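Local coordinates for Thiol:disulfide interchange protein DsbA (Neisseria meningitidis serogroup B, PDB 2ZNM) that probably catalyses thiol-disulfide exchange in the periplasm, acting as a DsbA-like oxidoreductase built on the thioredoxin fold, at residues A[34-38]-A[39-43]; A[140-143]-A[144-148]. One frame throughout, in Å; residues are numbered along the deposited sequence.

Contact 1: A[34-38]-A[39-43]; sequences CVHCH and HFDPL
H36, within the C-V-H-C segment (34-37) that carries the family's Cys-X-X-Cys pattern, packs its imidazole against the backbone of D41. A disulfide between C34 and C37 is predicted but absent here: C34 SG and C37 SG lie 13.9 Å apart, and the chain between them is a loop, with the helix beginning only at P42. The close-packed part surrounds the H36 ring. D41 CA sits over its centre, 3.7 Å from the centroid and 7° off the normal, a CH-pi contact, while P42 CD reaches H36 CD2 at 3.6 Å. With its CG beside the backbone N and anti to the carbonyl carbon (chi1 -58°), H36 swings the ring across this corner. A type I turn, H36 to H39, is closed by H39 N bonding to H36 O at 3.2 Å. H39 then takes positive phi, sending the chain on toward F40. D41, with its short carboxylate, suits the N-cap: its OD2 accepts from L43 N at 2.8 Å. H38 and F40 run side by side, H38 CB coming to 3.2 Å from F40 CE2. The looser, wetter part is where a water above the F40 ring face accepts from H38 N and donates to F40 O (2.9 Å each), with C37 and H38 exposed. Helix 84-97 lies alongside: the Y96 hydroxyl bonds C34 O and H36 N, and the H36 ring meets F92 with planes at about 75°; beyond the N-cap, L43 packs on F168 and V172 of helix 167-185.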
# COMPACT_ATOMS: atom_id res chain seq x y z
N CYS A 34 7.77 7.70 0.05
CA CYS A 34 8.48 6.99 1.12
C CYS A 34 9.84 6.58 0.58
O CYS A 34 9.91 5.90 -0.44
CB CYS A 34 7.70 5.75 1.60
SG CYS A 34 6.04 6.03 2.36
N VAL A 35 10.92 7.01 1.23
CA VAL A 35 12.25 6.82 0.67
C VAL A 35 12.91 5.53 1.15
O VAL A 35 13.17 5.34 2.35
CB VAL A 35 13.18 8.07 0.86
CG1 VAL A 35 14.57 7.84 0.22
CG2 VAL A 35 12.52 9.30 0.25
N HIS A 36 13.15 4.64 0.19
CA HIS A 36 13.73 3.33 0.43
C HIS A 36 15.02 3.25 -0.34
O HIS A 36 15.07 3.67 -1.50
CB HIS A 36 12.79 2.23 -0.04
CG HIS A 36 11.44 2.28 0.61
ND1 HIS A 36 10.28 2.51 -0.10
CD2 HIS A 36 11.07 2.13 1.90
CE1 HIS A 36 9.26 2.52 0.73
NE2 HIS A 36 9.70 2.28 1.95
N CYS A 37 16.04 2.67 0.27
CA CYS A 37 17.35 2.62 -0.35
C CYS A 37 17.43 1.80 -1.65
O CYS A 37 18.32 2.06 -2.48
CB CYS A 37 18.42 2.20 0.67
SG CYS A 37 18.65 0.43 0.91
N HIS A 38 16.54 0.83 -1.86
CA HIS A 38 16.58 0.08 -3.12
C HIS A 38 15.33 0.29 -3.98
O HIS A 38 15.09 -0.49 -4.90
CB HIS A 38 16.84 -1.43 -2.92
CG HIS A 38 18.17 -1.75 -2.30
ND1 HIS A 38 19.37 -1.53 -2.95
CD2 HIS A 38 18.49 -2.29 -1.10
CE1 HIS A 38 20.37 -1.90 -2.17
NE2 HIS A 38 19.86 -2.38 -1.05
N HIS A 39 14.54 1.33 -3.68
CA HIS A 39 13.29 1.63 -4.40
C HIS A 39 12.24 0.52 -4.24
O HIS A 39 11.44 0.26 -5.15
CB HIS A 39 13.52 1.94 -5.89
CG HIS A 39 14.60 2.94 -6.15
ND1 HIS A 39 14.38 4.30 -6.12
CD2 HIS A 39 15.91 2.78 -6.46
CE1 HIS A 39 15.51 4.94 -6.39
NE2 HIS A 39 16.45 4.04 -6.60
N PHE A 40 12.26 -0.15 -3.10
CA PHE A 40 11.18 -1.05 -2.71
C PHE A 40 11.09 -1.03 -1.19
O PHE A 40 12.09 -0.83 -0.50
CB PHE A 40 11.37 -2.48 -3.27
CG PHE A 40 12.48 -3.26 -2.60
CD1 PHE A 40 12.21 -4.05 -1.48
CD2 PHE A 40 13.77 -3.21 -3.09
CE1 PHE A 40 13.24 -4.76 -0.85
CE2 PHE A 40 14.81 -3.92 -2.47
CZ PHE A 40 14.54 -4.69 -1.35
N ASP A 41 9.87 -1.22 -0.69
CA ASP A 41 9.59 -1.30 0.74
C ASP A 41 10.13 -2.61 1.38
O ASP A 41 9.63 -3.69 1.10
CB ASP A 41 8.07 -1.19 0.94
CG ASP A 41 7.68 -0.96 2.37
OD1 ASP A 41 6.72 -0.24 2.58
OD2 ASP A 41 8.32 -1.50 3.28
N PRO A 42 11.15 -2.49 2.25
CA PRO A 42 11.70 -3.70 2.93
C PRO A 42 10.70 -4.39 3.87
O PRO A 42 10.84 -5.59 4.13
CB PRO A 42 12.91 -3.16 3.71
CG PRO A 42 12.69 -1.68 3.83
CD PRO A 42 11.86 -1.26 2.64
N LEU A 43 9.70 -3.66 4.37
CA LEU A 43 8.66 -4.27 5.23
C LEU A 43 7.78 -5.27 4.47
O LEU A 43 7.54 -6.38 4.96
CB LEU A 43 7.81 -3.20 5.93
CG LEU A 43 6.85 -3.75 6.99
CD1 LEU A 43 7.61 -4.20 8.23
CD2 LEU A 43 5.79 -2.72 7.37
O HOH W 1 14.92 -0.86 -0.09

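Contact 2: A[140-143]-A[144-148]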
# COMPACT_ATOMS: atom_id res chain seq x y z
N GLN A 140 -8.59 7.34 -1.60
CA GLN A 140 -8.91 8.61 -0.96
C GLN A 140 -9.94 8.41 0.16
O GLN A 140 -9.71 8.84 1.30
CB GLN A 140 -9.40 9.63 -1.98
CG GLN A 140 -9.62 11.01 -1.39
CD GLN A 140 -9.96 12.06 -2.42
OE1 GLN A 140 -10.99 11.99 -3.09
NE2 GLN A 140 -9.11 13.05 -2.55
N LYS A 141 -11.04 7.73 -0.15
CA LYS A 141 -12.09 7.42 0.83
C LYS A 141 -11.50 6.71 2.05
O LYS A 141 -11.84 7.03 3.18
CB LYS A 141 -13.19 6.57 0.18
CG LYS A 141 -14.37 6.25 1.08
CD LYS A 141 -15.47 5.49 0.31
CE LYS A 141 -16.72 5.30 1.16
NZ LYS A 141 -17.97 5.19 0.33
N LEU A 142 -10.61 5.75 1.80
CA LEU A 142 -10.00 4.96 2.87
C LEU A 142 -9.14 5.84 3.79
O LEU A 142 -9.24 5.74 5.02
CB LEU A 142 -9.15 3.80 2.30
CG LEU A 142 -9.84 2.58 1.66
CD1 LEU A 142 -8.83 1.53 1.21
CD2 LEU A 142 -10.84 1.92 2.60
N THR A 143 -8.31 6.68 3.19
CA THR A 143 -7.44 7.62 3.91
C THR A 143 -8.25 8.56 4.81
O THR A 143 -7.90 8.76 5.98
CB THR A 143 -6.56 8.46 2.93
OG1 THR A 143 -5.69 7.59 2.20
CG2 THR A 143 -5.70 9.46 3.68
N GLU A 144 -9.34 9.10 4.27
CA GLU A 144 -10.21 10.03 4.99
C GLU A 144 -11.07 9.32 6.03
O GLU A 144 -11.12 9.73 7.19
CB GLU A 144 -11.09 10.81 4.00
CG GLU A 144 -10.27 11.65 2.98
CD GLU A 144 -11.13 12.53 2.07
OE1 GLU A 144 -12.35 12.25 1.90
OE2 GLU A 144 -10.58 13.51 1.51
N GLN A 145 -11.73 8.24 5.62
CA GLN A 145 -12.70 7.56 6.47
C GLN A 145 -12.03 6.95 7.69
O GLN A 145 -12.63 6.90 8.76
CB GLN A 145 -13.45 6.49 5.68
CG GLN A 145 -14.59 5.83 6.43
CD GLN A 145 -15.64 5.23 5.51
OE1 GLN A 145 -15.70 5.57 4.32
NE2 GLN A 145 -16.48 4.35 6.05
N TYR A 146 -10.79 6.53 7.52
CA TYR A 146 -10.08 5.81 8.58
C TYR A 146 -8.89 6.59 9.14
O TYR A 146 -8.07 6.02 9.87
CB TYR A 146 -9.70 4.40 8.10
CG TYR A 146 -10.91 3.58 7.67
CD1 TYR A 146 -11.75 2.99 8.61
CD2 TYR A 146 -11.21 3.41 6.32
CE1 TYR A 146 -12.87 2.25 8.22
CE2 TYR A 146 -12.32 2.66 5.91
CZ TYR A 146 -13.14 2.09 6.87
OH TYR A 146 -14.25 1.35 6.48
N ARG A 147 -8.84 7.88 8.83
CA ARG A 147 -7.84 8.83 9.35
C ARG A 147 -6.39 8.32 9.23
O ARG A 147 -5.65 8.28 10.22
CB ARG A 147 -8.16 9.23 10.81
CG ARG A 147 -9.44 10.08 11.02
CD ARG A 147 -10.71 9.23 11.06
NE ARG A 147 -11.83 9.88 11.75
CZ ARG A 147 -12.67 10.76 11.20
NH1 ARG A 147 -12.54 11.15 9.94
NH2 ARG A 147 -13.66 11.27 11.94
N ILE A 148 -6.00 7.94 8.03
CA ILE A 148 -4.61 7.52 7.78
C ILE A 148 -3.76 8.75 7.48
O ILE A 148 -3.82 9.32 6.38
CB ILE A 148 -4.51 6.43 6.68
CG1 ILE A 148 -5.06 5.10 7.19
CG2 ILE A 148 -3.08 6.22 6.25
CD1 ILE A 148 -6.49 4.85 6.86
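A Schellman motif ends helix 130-145, with R147 as its C-prime residue at positive phi (50°). The chain folds back so that I148 N bonds T143 O at 2.9 Å, while R147 N bonds E144 O weakly. Before it, the helix keeps regular i to i+4 bonds, among them Q145 N to K141 O at 2.7 Å. Side chains one turn apart pair along the surface. Q140 and E144 run side by side, Q140 CG meeting E144 OE2 at 3.9 Å with amide and carboxylate planes 16° apart, and the extended K141 lies beside Q145, whose OE1 meets K141 CE at 3.3 Å. On the inner side L142 CD2 touches Y146 CE2 at 3.7 Å, and I148 CD1 comes to 3.4 Å from L142 O. T143 puts CG2 anti to its N (OG1 chi1 -63°), bringing the methyl to 3.3 Å from I148 O; its hydroxyl is spent on M139 O and V63 N. Small and two-faced, threonine suits this buried position. The chemistry splits by side: K141, E144 and Q145 toward solvent, apolar chains inward; the reversal gives T143 O a bond from I148 N and E144 O weaker ones from R147, replacing another helical turn.

Overall arrangement
Contact 1 is a surface contact and contact 2 a partly buried one, on opposite sides of the chain's centre with centres 23 Å apart. The first lies between strand 24-30 and helix 42-50, at a helix start; the second is a helix end, on helix 130-145. Their capping chemistry differs accordingly: at the start a carboxylate receives a backbone N-H, at the end backbone carbonyls receive backbone N-H groups. Contact 1 combines imidazole packing, a turn bond and a bridging water, with helix 84-97 alongside. Contact 2 sets leucine and isoleucine against F29 of strand 24-30, the strand that also leads into the loop of contact 1.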